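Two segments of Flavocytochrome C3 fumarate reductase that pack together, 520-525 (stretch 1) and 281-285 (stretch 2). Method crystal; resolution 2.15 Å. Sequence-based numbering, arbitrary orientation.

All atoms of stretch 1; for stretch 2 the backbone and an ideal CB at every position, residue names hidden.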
# COMPACT_ATOMS: atom_id res chain seq x y z
N PRO A 520 4.29 -10.31 -16.82
CA PRO A 520 4.60 -11.53 -16.05
C PRO A 520 6.06 -11.56 -15.72
O PRO A 520 6.96 -11.19 -16.52
CB PRO A 520 4.13 -12.66 -17.00
CG PRO A 520 3.72 -11.97 -18.27
CD PRO A 520 3.21 -10.63 -17.83
N ILE A 521 6.40 -11.85 -14.47
CA ILE A 521 7.81 -12.05 -14.11
C ILE A 521 8.10 -13.51 -14.45
O ILE A 521 7.28 -14.40 -14.12
CB ILE A 521 8.01 -11.82 -12.62
CG1 ILE A 521 7.71 -10.35 -12.26
CG2 ILE A 521 9.38 -12.28 -12.17
CD1 ILE A 521 7.67 -10.03 -10.79
N ASP A 522 9.15 -13.69 -15.22
CA ASP A 522 9.61 -14.96 -15.72
C ASP A 522 9.99 -15.93 -14.61
O ASP A 522 10.92 -15.67 -13.85
CB ASP A 522 10.91 -14.71 -16.57
CG ASP A 522 11.31 -16.03 -17.23
OD1 ASP A 522 10.49 -16.59 -17.99
OD2 ASP A 522 12.43 -16.50 -16.92
N GLY A 523 9.30 -17.05 -14.49
CA GLY A 523 9.60 -17.99 -13.38
C GLY A 523 8.68 -17.87 -12.16
O GLY A 523 8.83 -18.71 -11.24
N LEU A 524 7.84 -16.86 -12.01
CA LEU A 524 7.13 -16.59 -10.74
C LEU A 524 5.61 -16.69 -10.87
O LEU A 524 5.01 -16.06 -11.73
CB LEU A 524 7.39 -15.19 -10.21
CG LEU A 524 7.59 -14.89 -8.74
CD1 LEU A 524 7.04 -13.56 -8.28
CD2 LEU A 524 7.21 -15.97 -7.74
N PHE A 525 4.94 -17.52 -10.07
CA PHE A 525 3.47 -17.70 -10.12
C PHE A 525 2.89 -17.55 -8.72
O PHE A 525 3.65 -17.61 -7.75
CB PHE A 525 3.10 -19.08 -10.69
CG PHE A 525 3.67 -19.32 -12.08
CD1 PHE A 525 4.98 -19.77 -12.22
CD2 PHE A 525 2.94 -19.01 -13.19
CE1 PHE A 525 5.53 -19.92 -13.48
CE2 PHE A 525 3.49 -19.17 -14.47
CZ PHE A 525 4.79 -19.65 -14.61
N UNK A 281 18.73 -11.56 -16.02
CA UNK A 281 17.67 -11.12 -16.94
C UNK A 281 16.33 -11.01 -16.25
O UNK A 281 15.30 -11.35 -16.84
CB UNK A 281 17.56 -12.08 -18.12
N UNK A 282 16.23 -10.54 -15.01
CA UNK A 282 14.95 -10.40 -14.33
C UNK A 282 14.16 -11.70 -14.24
O UNK A 282 12.94 -11.65 -14.33
CB UNK A 282 14.11 -9.34 -15.05
N UNK A 283 14.81 -12.83 -14.07
CA UNK A 283 14.16 -14.12 -14.03
C UNK A 283 14.25 -14.67 -12.61
O UNK A 283 15.34 -14.57 -12.06
CB UNK A 283 14.79 -15.08 -15.04
N UNK A 284 13.12 -15.17 -12.11
CA UNK A 284 13.19 -15.83 -10.80
C UNK A 284 13.79 -17.21 -11.08
O UNK A 284 13.27 -17.85 -12.00
CB UNK A 284 11.82 -15.92 -10.12
N UNK A 285 14.83 -17.54 -10.34
CA UNK A 285 15.47 -18.84 -10.56
C UNK A 285 15.62 -19.63 -9.27
O UNK A 285 16.33 -20.64 -9.36
CB UNK A 285 16.84 -18.65 -11.21

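The two segments meet where stretch 1 turns a corner. A type II beta turn runs from Ile521 to Leu524, held by a backbone hydrogen bond from Leu524 N to Ile521 O (3.3 Å), and the outer side of this turn carries the carboxylate of Asp522, its carbonyl oxygen and the CA of Gly523 toward stretch 2.

Position 281 has its ideal CB out of reach of stretch 1. With phi/psi of -97/40 the backbone excludes little, and the contact sets no preference. The residue is Asp281, chi1 t, and its side chain makes no contact with stretch 1.

Position 282 has a positive phi (57/35), a left-handed conformation that glycine, asparagine and aspartate adopt most easily but that other residues can also occupy. Its CA-to-CB bond points sideways, into space that stretch 1 leaves empty, so a large polar or aromatic side chain could be accommodated as readily as a small one. The deposited residue is His282. With chi1 m its ring leads away, and NE2 is hydrogen-bonded elsewhere in the structure. What this residue offers stretch 1 is mainly backbone: its carbonyl O lies 4.2 Å from Ile521 CG2.

At position 283 the backbone is extended (-111/133) and the CA-to-CB bond again points sideways, yet the ideal CB sits only 3.3 Å from Asp522 OD2. A carboxylate oxygen so near the first side-chain carbon calls for a donor on a short arm. Serine or threonine could place a hydroxyl there, and cysteine would be a weaker alternative; a long basic chain would have to fold back to use the charge, and another acid would be repelled. The residue is Ser283, chi1 -90°, whose OG donates a very short hydrogen bond of 2.4 Å to Asp522 OD2. The other oxygen of that carboxylate, OD1, is hydrogen-bonded elsewhere in the structure.

Position 284 faces stretch 1 most directly. Its N donates to Asp522 O (2.8 Å, N-H...acceptor angle 155°), and its O lies 3.9 Å from Gly523 CA. The fit on that side depends on glycine, since an ideal CB built on Gly523 would clash with the carbonyl O of 284. The ideal CB of 284 points toward stretch 1. Its nearest neighbour there is Asp522 O, at 3.8 Å, which already accepts the bond from N of 284; Gly523 C follows at 4.2 Å and Leu524 CB at 4.5 Å. The side chains of Leu524 and Ile521 favour a compact hydrocarbon such as valine, isoleucine or perhaps leucine; alanine would fit but reach less far. It is Val284, chi1 t, whose CG2 packs against both Ile521 CG2 (3.9 Å) and Leu524 CG (3.8 Å), and it has the largest area covered by stretch 1 of the residues in stretch 2.

At position 285 the CA-to-CB bond points away, and the ideal CB is out of reach of stretch 1. The contact therefore leaves the choice open, although a beta-branched residue would be at home in a strand. Val285, chi1 m, makes no contact with stretch 1.

Stretch 2 (281-285) DHSVV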
# COMPACT_ATOMS: atom_id res chain seq x y z
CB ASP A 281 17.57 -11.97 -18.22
CG ASP A 281 16.83 -11.29 -19.35
OD1 ASP A 281 16.05 -10.33 -19.10
OD2 ASP A 281 16.97 -11.63 -20.54
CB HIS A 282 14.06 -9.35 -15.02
CG HIS A 282 14.63 -7.98 -14.86
ND1 HIS A 282 15.02 -7.24 -15.96
CD2 HIS A 282 14.90 -7.24 -13.76
CE1 HIS A 282 15.49 -6.08 -15.55
NE2 HIS A 282 15.45 -6.06 -14.23
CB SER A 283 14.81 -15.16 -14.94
OG SER A 283 14.18 -15.08 -16.21
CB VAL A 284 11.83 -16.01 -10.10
CG1 VAL A 284 11.95 -16.93 -8.90
CG2 VAL A 284 11.29 -14.65 -9.70
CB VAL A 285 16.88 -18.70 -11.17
CG1 VAL A 285 16.79 -18.18 -12.61
CG2 VAL A 285 17.80 -17.82 -10.34
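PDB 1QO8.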